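Local structure of phage tail sheath protein (Desulfitobacterium hafniense, 3HXL) at residues 224-230 with 351-355; 195-200 with 219-223; 277-283 with 345-349. The protein probably assembles, like other proteins of the myovirus tail sheath family, into the contractile sheath that surrounds the tail tube of a phage or phage-like particle. One frame throughout, in Å; residues are numbered along the deposited sequence.

Contact 1. Residues 224-230 with 351-355; sequences RDDEGKK and DGINN
A two-pronged salt bridge leads this contact: Arg224 NH1 gives a hydrogen bond to Asp351 OD2 (2.8 Å) and Arg224 NH2 one to Asp351 OD1 (3.0 Å), OD2 lying at the guanidinium edge, near its plane. Arg224 reaches them with an m, t, p side chain, and its NH1 bonds to the carbonyl of Ile231. Asn354, chi1 t, donates from ND2 to Gly228 O at 3.0 Å. The helix widens into a pi-type turn over 224-227 before Gly228 leaves it at positive phi (phi/psi 71/22°), and Lys229 and Lys230 run on extended. Lys230 (m, m, t, t) lays its aliphatic part against helix 344-364, CB 3.3 Å from Asp351 CG and CG 3.4 Å from Asn354 ND2. Its ammonium folds back, NZ bonding to Arg224 O at 2.9 Å and weakly to Asp225 OD1 at 3.2 Å. Backbones come nearest at Lys230 and Asp351, 5.5 Å between CA atoms. This is a polar seam between helix 210-227, of the subtilisin-like family region, and helix 344-364, of the C-terminal one.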
loop_
_atom_site.group_PDB
_atom_site.type_symbol
_atom_site.label_atom_id
_atom_site.label_comp_id
_atom_site.label_asym_id
_atom_site.label_seq_id
_atom_site.Cartn_x
_atom_site.Cartn_y
_atom_site.Cartn_z
ATOM N N ARG A 224 6.957 3.258 -13.987
ATOM C CA ARG A 224 8.329 2.746 -13.959
ATOM C C ARG A 224 9.239 3.153 -15.108
ATOM O O ARG A 224 10.361 3.631 -14.895
ATOM C CB ARG A 224 8.337 1.214 -13.890
ATOM C CG ARG A 224 7.773 0.616 -12.622
ATOM C CD ARG A 224 7.855 -0.902 -12.676
ATOM N NE ARG A 224 9.237 -1.351 -12.791
ATOM C CZ ARG A 224 10.064 -1.500 -11.759
ATOM N NH1 ARG A 224 9.641 -1.246 -10.528
ATOM N NH2 ARG A 224 11.327 -1.872 -11.961
ATOM N N ASP A 225 8.768 2.970 -16.332
ATOM C CA ASP A 225 9.622 3.259 -17.465
ATOM C C ASP A 225 9.402 4.545 -18.239
ATOM O O ASP A 225 10.224 4.910 -19.075
ATOM C CB ASP A 225 9.612 2.042 -18.384
ATOM C CG ASP A 225 10.015 0.770 -17.638
ATOM O OD1 ASP A 225 10.906 0.862 -16.760
ATOM O OD2 ASP A 225 9.457 -0.304 -17.921
ATOM N N ASP A 226 8.319 5.254 -17.948
ATOM C CA ASP A 226 8.073 6.511 -18.644
ATOM C C ASP A 226 8.181 7.698 -17.690
ATOM O O ASP A 226 8.484 8.818 -18.109
ATOM C CB ASP A 226 6.694 6.499 -19.311
ATOM C CG ASP A 226 6.572 5.426 -20.375
ATOM O OD1 ASP A 226 7.525 5.252 -21.163
ATOM O OD2 ASP A 226 5.518 4.764 -20.437
ATOM N N GLU A 227 7.944 7.448 -16.405
ATOM C CA GLU A 227 7.998 8.507 -15.401
ATOM C C GLU A 227 9.203 8.362 -14.470
ATOM O O GLU A 227 9.524 9.281 -13.715
ATOM C CB GLU A 227 6.717 8.495 -14.556
ATOM C CG GLU A 227 5.421 8.293 -15.342
ATOM C CD GLU A 227 4.917 9.554 -16.018
ATOM O OE1 GLU A 227 5.726 10.250 -16.666
ATOM O OE2 GLU A 227 3.704 9.842 -15.912
ATOM N N GLY A 228 9.864 7.207 -14.509
ATOM C CA GLY A 228 11.012 7.006 -13.643
ATOM C C GLY A 228 10.579 6.859 -12.193
ATOM O O GLY A 228 11.362 7.091 -11.269
ATOM N N LYS A 229 9.318 6.487 -11.991
ATOM C CA LYS A 229 8.783 6.292 -10.646
ATOM C C LYS A 229 8.681 4.784 -10.450
ATOM O O LYS A 229 7.683 4.161 -10.809
ATOM C CB LYS A 229 7.406 6.941 -10.509
ATOM C CG LYS A 229 6.929 7.044 -9.079
ATOM C CD LYS A 229 5.543 7.640 -8.988
ATOM C CE LYS A 229 5.130 7.792 -7.531
ATOM N NZ LYS A 229 3.670 8.036 -7.407
ATOM N N LYS A 230 9.730 4.205 -9.876
ATOM C CA LYS A 230 9.796 2.769 -9.670
ATOM C C LYS A 230 8.914 2.240 -8.542
ATOM O O LYS A 230 9.150 2.501 -7.356
ATOM C CB LYS A 230 11.253 2.357 -9.462
ATOM C CG LYS A 230 12.198 2.842 -10.564
ATOM C CD LYS A 230 11.894 2.211 -11.930
ATOM C CE LYS A 230 12.833 2.753 -13.016
ATOM N NZ LYS A 230 12.684 2.049 -14.326
ATOM N N ASP A 351 15.493 -0.415 -8.122
ATOM C CA ASP A 351 14.527 0.667 -7.934
ATOM C C ASP A 351 15.100 1.631 -6.894
ATOM O O ASP A 351 14.882 2.845 -6.959
ATOM C CB ASP A 351 13.167 0.128 -7.459
ATOM C CG ASP A 351 12.416 -0.623 -8.550
ATOM O OD1 ASP A 351 12.919 -0.694 -9.693
ATOM O OD2 ASP A 351 11.313 -1.146 -8.262
ATOM N N GLY A 352 15.842 1.083 -5.935
ATOM C CA GLY A 352 16.450 1.918 -4.911
ATOM C C GLY A 352 17.481 2.847 -5.522
ATOM O O GLY A 352 17.554 4.032 -5.185
ATOM N N ILE A 353 18.292 2.304 -6.424
ATOM C CA ILE A 353 19.313 3.097 -7.097
ATOM C C ILE A 353 18.625 4.201 -7.884
ATOM O O ILE A 353 19.024 5.367 -7.828
ATOM C CB ILE A 353 20.145 2.230 -8.058
ATOM C CG1 ILE A 353 21.063 1.305 -7.253
ATOM C CG2 ILE A 353 20.958 3.114 -8.999
ATOM C CD1 ILE A 353 21.851 0.331 -8.108
ATOM N N ASN A 354 17.584 3.826 -8.618
ATOM C CA ASN A 354 16.838 4.793 -9.415
ATOM C C ASN A 354 16.229 5.890 -8.554
ATOM O O ASN A 354 16.580 7.059 -8.682
ATOM C CB ASN A 354 15.703 4.111 -10.172
ATOM C CG ASN A 354 14.937 5.081 -11.050
ATOM O OD1 ASN A 354 15.264 5.265 -12.220
ATOM N ND2 ASN A 354 13.931 5.730 -10.477
ATOM N N ASN A 355 15.304 5.497 -7.683
ATOM C CA ASN A 355 14.618 6.441 -6.812
ATOM C C ASN A 355 15.566 7.290 -5.972
ATOM O O ASN A 355 15.394 8.505 -5.884
ATOM C CB ASN A 355 13.633 5.698 -5.909
ATOM C CG ASN A 355 12.475 5.092 -6.687
ATOM O OD1 ASN A 355 11.748 4.233 -6.175
ATOM N ND2 ASN A 355 12.289 5.542 -7.927
#

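Contact 2. Residues 195-200 with 219-223; sequences VEIFDF and FAKRL
Residues 195-200 form the bend between helix 185-195 and strand 202-204, while 219-223 is a piece of helix 210-227. A type I turn from Val195 to Phe198, closed by Phe198 N to Val195 O at 2.8 Å, reverses the chain; Asp199 and Phe200 are then extended. The backbones stay well apart, the nearest CA atoms being those of Glu196 and Leu223 at 8.2 Å, so side chains must fill the gap. Phe219, chi1 t, is the main bump from the helix, the rim of its ring set against the notch formed by Val195 and Phe200: Val195 CG1 sits 4.0 Å from Phe219 CZ, and Phe200 CZ meets Phe219 CE2 at 4.4 Å, where the two rings touch edge against edge. Phe200, chi1 p, swings its tip into the angle between Phe219 and Leu223, with Phe200 CZ 4.1 Å from Leu223 CD2. One turn on from Phe219, Leu223 offers its other methyl to Glu196, CD1 to CG at 3.9 Å. Beyond this, Glu196 (t, t) extends along the Phe219 ring edge, OE1 4.0 Å from CE1, to a salt bridge with Arg222. Both of its hydrogen bonds are weak: Arg222 NH1 to Glu196 OE1 at 3.3 Å and Arg222 NH2 to Glu196 OE2 at 3.4 Å. The chemistry implies an apolar core that runs from the two segments to Leu86 and Ile35 on strands 84-89 and 35-40, bordered by a loose ion pair.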
loop_
_atom_site.group_PDB
_atom_site.type_symbol
_atom_site.label_atom_id
_atom_site.label_comp_id
_atom_site.label_asym_id
_atom_site.label_seq_id
_atom_site.Cartn_x
_atom_site.Cartn_y
_atom_site.Cartn_z
ATOM N N VAL A 195 -3.327 7.999 -6.288
ATOM C CA VAL A 195 -2.134 7.372 -5.736
ATOM C C VAL A 195 -0.863 7.824 -6.446
ATOM O O VAL A 195 0.204 7.912 -5.835
ATOM C CB VAL A 195 -2.224 5.829 -5.802
ATOM C CG1 VAL A 195 -2.110 5.348 -7.248
ATOM C CG2 VAL A 195 -1.134 5.218 -4.938
ATOM N N GLU A 196 -0.982 8.123 -7.736
ATOM C CA GLU A 196 0.163 8.553 -8.524
ATOM C C GLU A 196 0.859 9.775 -7.941
ATOM O O GLU A 196 2.042 10.004 -8.185
ATOM C CB GLU A 196 -0.273 8.863 -9.957
ATOM C CG GLU A 196 0.850 8.706 -10.953
ATOM C CD GLU A 196 0.473 9.175 -12.339
ATOM O OE1 GLU A 196 -0.650 8.859 -12.790
ATOM O OE2 GLU A 196 1.312 9.847 -12.977
ATOM N N ILE A 197 0.120 10.560 -7.169
ATOM C CA ILE A 197 0.666 11.762 -6.565
ATOM C C ILE A 197 1.362 11.473 -5.233
ATOM O O ILE A 197 2.095 12.314 -4.719
ATOM C CB ILE A 197 -0.450 12.803 -6.359
ATOM C CG1 ILE A 197 -1.146 13.073 -7.701
ATOM C CG2 ILE A 197 0.136 14.105 -5.832
ATOM C CD1 ILE A 197 -2.415 13.882 -7.579
ATOM N N PHE A 198 1.135 10.287 -4.677
ATOM C CA PHE A 198 1.761 9.912 -3.409
ATOM C C PHE A 198 3.065 9.167 -3.642
ATOM O O PHE A 198 3.337 8.686 -4.741
ATOM C CB PHE A 198 0.846 8.994 -2.583
ATOM C CG PHE A 198 -0.247 9.713 -1.840
ATOM C CD1 PHE A 198 -1.395 10.145 -2.501
ATOM C CD2 PHE A 198 -0.133 9.942 -0.470
ATOM C CE1 PHE A 198 -2.417 10.796 -1.804
ATOM C CE2 PHE A 198 -1.144 10.592 0.235
ATOM C CZ PHE A 198 -2.291 11.020 -0.432
ATOM N N ASP A 199 3.893 9.093 -2.609
ATOM C CA ASP A 199 5.111 8.320 -2.727
ATOM C C ASP A 199 4.740 6.982 -2.104
ATOM O O ASP A 199 4.172 6.935 -1.010
ATOM C CB ASP A 199 6.269 8.986 -1.983
ATOM C CG ASP A 199 6.868 10.143 -2.771
ATOM O OD1 ASP A 199 7.117 9.964 -3.988
ATOM O OD2 ASP A 199 7.098 11.220 -2.180
ATOM N N PHE A 200 5.020 5.903 -2.830
ATOM C CA PHE A 200 4.713 4.553 -2.371
ATOM C C PHE A 200 5.626 3.552 -3.071
ATOM O O PHE A 200 6.355 3.911 -3.993
ATOM C CB PHE A 200 3.236 4.221 -2.636
ATOM C CG PHE A 200 2.874 4.138 -4.098
ATOM C CD1 PHE A 200 2.865 2.913 -4.763
ATOM C CD2 PHE A 200 2.550 5.287 -4.810
ATOM C CE1 PHE A 200 2.539 2.835 -6.125
ATOM C CE2 PHE A 200 2.225 5.219 -6.167
ATOM C CZ PHE A 200 2.220 3.988 -6.822
ATOM N N PHE A 219 -0.396 0.655 -15.973
ATOM C CA PHE A 219 -0.101 1.714 -15.015
ATOM C C PHE A 219 1.331 1.553 -14.504
ATOM O O PHE A 219 2.102 2.511 -14.476
ATOM C CB PHE A 219 -1.086 1.637 -13.843
ATOM C CG PHE A 219 -0.850 2.665 -12.772
ATOM C CD1 PHE A 219 -1.217 3.992 -12.964
ATOM C CD2 PHE A 219 -0.260 2.298 -11.560
ATOM C CE1 PHE A 219 -1.003 4.943 -11.966
ATOM C CE2 PHE A 219 -0.041 3.240 -10.556
ATOM C CZ PHE A 219 -0.413 4.565 -10.756
ATOM N N ALA A 220 1.681 0.333 -14.108
ATOM C CA ALA A 220 3.019 0.052 -13.598
ATOM C C ALA A 220 4.098 0.374 -14.631
ATOM O O ALA A 220 5.114 0.992 -14.308
ATOM C CB ALA A 220 3.116 -1.412 -13.177
ATOM N N LYS A 221 3.877 -0.039 -15.875
ATOM C CA LYS A 221 4.854 0.206 -16.935
ATOM C C LYS A 221 5.074 1.693 -17.177
ATOM O O LYS A 221 6.208 2.137 -17.395
ATOM C CB LYS A 221 4.403 -0.453 -18.244
ATOM C CG LYS A 221 4.376 -1.976 -18.225
ATOM C CD LYS A 221 3.845 -2.526 -19.553
ATOM C CE LYS A 221 3.813 -4.050 -19.574
ATOM N NZ LYS A 221 3.127 -4.583 -20.796
ATOM N N ARG A 222 3.989 2.463 -17.133
ATOM C CA ARG A 222 4.081 3.898 -17.366
ATOM C C ARG A 222 4.868 4.595 -16.265
ATOM O O ARG A 222 5.800 5.357 -16.539
ATOM C CB ARG A 222 2.682 4.519 -17.481
ATOM C CG ARG A 222 2.713 6.011 -17.793
ATOM C CD ARG A 222 1.350 6.516 -18.247
ATOM N NE ARG A 222 0.304 6.284 -17.248
ATOM C CZ ARG A 222 0.167 6.977 -16.122
ATOM N NH1 ARG A 222 -0.818 6.684 -15.286
ATOM N NH2 ARG A 222 1.008 7.963 -15.833
ATOM N N LEU A 223 4.503 4.350 -15.013
ATOM C CA LEU A 223 5.244 4.989 -13.934
ATOM C C LEU A 223 6.710 4.565 -13.942
ATOM O O LEU A 223 7.604 5.411 -13.933
ATOM C CB LEU A 223 4.617 4.678 -12.569
ATOM C CG LEU A 223 3.593 5.693 -12.038
ATOM C CD1 LEU A 223 2.350 5.720 -12.928
ATOM C CD2 LEU A 223 3.204 5.309 -10.613
#

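Contact 3. Residues 277-283 with 345-349; sequences ARVNESL and RVIRV
A type I beta turn from Arg278 to Glu281, in the subtilisin-like family region, lies against helix 344-364, from the sheath C-terminal family region, and two arginines one helical turn apart do most of the binding. The turn follows helix 263-276 and is closed by Glu281 N to Arg278 O at 2.9 Å. Glu281, chi1 m and chi2 t, folds back to accept from Arg278 N through OE1 (3.1 Å), and its OE2 pairs with Arg278 NE at 3.2 Å. The CA atoms of Val279 and Val349 are 4.9 Å apart, those of Ser282 and Arg345 5.3 Å, so the loop runs opposite to the helix.

Arg348, buried, takes an m, t, m conformation that turns its guanidinium under the loop. Its NH2 bonds to Glu281 O at 2.7 Å; NE makes weaker bonds to Glu281 O (3.2 Å) and Arg278 O (3.3 Å). Ala277 CB covers one face of the group, 3.4 Å from Arg348 NE, and Asp326 supplies NH2 with a salt bridge. Arg345 (t, t, p) instead runs along the outside, NH1 donating to Asn280 O at 3.3 Å, with Ser282 CB over a guanidinium face, 3.7 Å from NE. Val279, chi1 m, packs on the helix backbone: CB is 4.1 Å from Val349 CA, and CG1 3.4 Å from Arg348 O. Beside Ser282, chi1 t, a water accepts from Arg345 N at 2.8 Å and lies 3.3 Å from Ser282 OG.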
loop_
_atom_site.group_PDB
_atom_site.type_symbol
_atom_site.label_atom_id
_atom_site.label_comp_id
_atom_site.label_asym_id
_atom_site.label_seq_id
_atom_site.Cartn_x
_atom_site.Cartn_y
_atom_site.Cartn_z
ATOM N N ALA A 277 9.972 -5.207 2.549
ATOM C CA ALA A 277 11.258 -5.867 2.338
ATOM C C ALA A 277 12.347 -4.837 2.029
ATOM O O ALA A 277 12.116 -3.884 1.282
ATOM C CB ALA A 277 11.144 -6.877 1.188
ATOM N N ARG A 278 13.529 -5.033 2.617
ATOM C CA ARG A 278 14.666 -4.134 2.407
ATOM C C ARG A 278 15.349 -4.497 1.098
ATOM O O ARG A 278 15.134 -5.589 0.563
ATOM C CB ARG A 278 15.684 -4.273 3.547
ATOM C CG ARG A 278 15.113 -4.171 4.949
ATOM C CD ARG A 278 16.219 -4.311 5.995
ATOM N NE ARG A 278 15.699 -4.668 7.313
ATOM C CZ ARG A 278 14.847 -3.926 8.013
ATOM N NH1 ARG A 278 14.413 -2.770 7.527
ATOM N NH2 ARG A 278 14.421 -4.345 9.197
ATOM N N VAL A 279 16.190 -3.602 0.586
ATOM C CA VAL A 279 16.887 -3.862 -0.670
ATOM C C VAL A 279 17.840 -5.048 -0.611
ATOM O O VAL A 279 18.318 -5.516 -1.642
ATOM C CB VAL A 279 17.666 -2.612 -1.153
ATOM C CG1 VAL A 279 16.690 -1.499 -1.469
ATOM C CG2 VAL A 279 18.669 -2.166 -0.093
ATOM N N ASN A 280 18.117 -5.536 0.592
ATOM C CA ASN A 280 19.007 -6.684 0.742
ATOM C C ASN A 280 18.230 -7.924 1.181
ATOM O O ASN A 280 18.828 -8.947 1.509
ATOM C CB ASN A 280 20.110 -6.379 1.767
ATOM C CG ASN A 280 19.558 -6.000 3.134
ATOM O OD1 ASN A 280 18.351 -6.035 3.362
ATOM N ND2 ASN A 280 20.449 -5.639 4.052
ATOM N N GLU A 281 16.900 -7.833 1.182
ATOM C CA GLU A 281 16.063 -8.957 1.605
ATOM C C GLU A 281 15.209 -9.570 0.500
ATOM O O GLU A 281 14.672 -8.865 -0.356
ATOM C CB GLU A 281 15.132 -8.542 2.753
ATOM C CG GLU A 281 15.828 -7.969 3.987
ATOM C CD GLU A 281 14.844 -7.592 5.088
ATOM O OE1 GLU A 281 13.681 -7.242 4.759
ATOM O OE2 GLU A 281 15.238 -7.630 6.284
ATOM N N SER A 282 15.085 -10.892 0.538
ATOM C CA SER A 282 14.282 -11.633 -0.431
ATOM C C SER A 282 13.184 -12.365 0.334
ATOM O O SER A 282 13.413 -12.851 1.444
ATOM C CB SER A 282 15.152 -12.646 -1.182
ATOM O OG SER A 282 14.348 -13.596 -1.856
ATOM N N LEU A 283 11.991 -12.442 -0.246
ATOM C CA LEU A 283 10.886 -13.123 0.422
ATOM C C LEU A 283 10.942 -14.643 0.266
ATOM O O LEU A 283 10.186 -15.360 0.909
ATOM C CB LEU A 283 9.539 -12.616 -0.116
ATOM C CG LEU A 283 9.205 -11.138 0.109
ATOM C CD1 LEU A 283 7.782 -10.858 -0.383
ATOM C CD2 LEU A 283 9.317 -10.804 1.594
ATOM N N ARG A 345 14.057 -9.019 -5.200
ATOM C CA ARG A 345 15.115 -8.351 -4.447
ATOM C C ARG A 345 15.990 -7.568 -5.427
ATOM O O ARG A 345 16.474 -6.488 -5.107
ATOM C CB ARG A 345 15.983 -9.356 -3.677
ATOM C CG ARG A 345 17.249 -8.702 -3.118
ATOM C CD ARG A 345 17.911 -9.537 -2.034
ATOM N NE ARG A 345 18.147 -10.907 -2.455
ATOM C CZ ARG A 345 18.726 -11.831 -1.696
ATOM N NH1 ARG A 345 19.135 -11.520 -0.465
ATOM N NH2 ARG A 345 18.885 -13.066 -2.164
ATOM N N VAL A 346 16.200 -8.116 -6.624
ATOM C CA VAL A 346 17.002 -7.410 -7.623
ATOM C C VAL A 346 16.263 -6.120 -7.974
ATOM O O VAL A 346 16.863 -5.045 -8.060
ATOM C CB VAL A 346 17.216 -8.267 -8.894
ATOM C CG1 VAL A 346 17.817 -7.419 -10.024
ATOM C CG2 VAL A 346 18.150 -9.425 -8.568
ATOM N N ILE A 347 14.954 -6.226 -8.161
ATOM C CA ILE A 347 14.154 -5.051 -8.476
ATOM C C ILE A 347 14.236 -4.013 -7.347
ATOM O O ILE A 347 14.308 -2.811 -7.608
ATOM C CB ILE A 347 12.673 -5.435 -8.729
ATOM C CG1 ILE A 347 12.578 -6.332 -9.966
ATOM C CG2 ILE A 347 11.825 -4.179 -8.940
ATOM C CD1 ILE A 347 13.231 -5.750 -11.216
ATOM N N ARG A 348 14.226 -4.467 -6.094
ATOM C CA ARG A 348 14.325 -3.530 -4.976
ATOM C C ARG A 348 15.644 -2.768 -4.987
ATOM O O ARG A 348 15.667 -1.559 -4.748
ATOM C CB ARG A 348 14.170 -4.244 -3.623
ATOM C CG ARG A 348 12.729 -4.628 -3.263
ATOM C CD ARG A 348 12.619 -5.169 -1.818
ATOM N NE ARG A 348 12.922 -6.596 -1.675
ATOM C CZ ARG A 348 12.115 -7.580 -2.073
ATOM N NH1 ARG A 348 10.953 -7.298 -2.654
ATOM N NH2 ARG A 348 12.454 -8.845 -1.865
ATOM N N VAL A 349 16.748 -3.453 -5.260
ATOM C CA VAL A 349 18.023 -2.748 -5.269
ATOM C C VAL A 349 18.116 -1.773 -6.443
ATOM O O VAL A 349 18.599 -0.646 -6.285
ATOM C CB VAL A 349 19.222 -3.719 -5.281
ATOM C CG1 VAL A 349 19.115 -4.688 -6.429
ATOM C CG2 VAL A 349 20.519 -2.920 -5.365
HETATM O O HOH W 1 13.839 -11.756 -4.542
#

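From the N terminus, contact 2 comes first, closing a short loop that carries strand 202-204 and the start of helix 210-227. Contact 1 opens just afterwards at the end of that helix, in series with contact 2, and closes over a hundred residues later on helix 344-364. Contact 3 is nested within this long loop, returning to the same helix just ahead of 351-355. Contacts 1 and 2 share helix 210-227 and meet where Lys229 NZ lies 2.7 Å from Glu196 O and 2.8 Å from Phe198 O. Contacts 1 and 3 touch lightly, Arg224 NH2 to Ile347 CG2 at 3.8 Å. Thus contact 2 packs within the subtilisin-like family region, while the other two tie that region to helix 344-364.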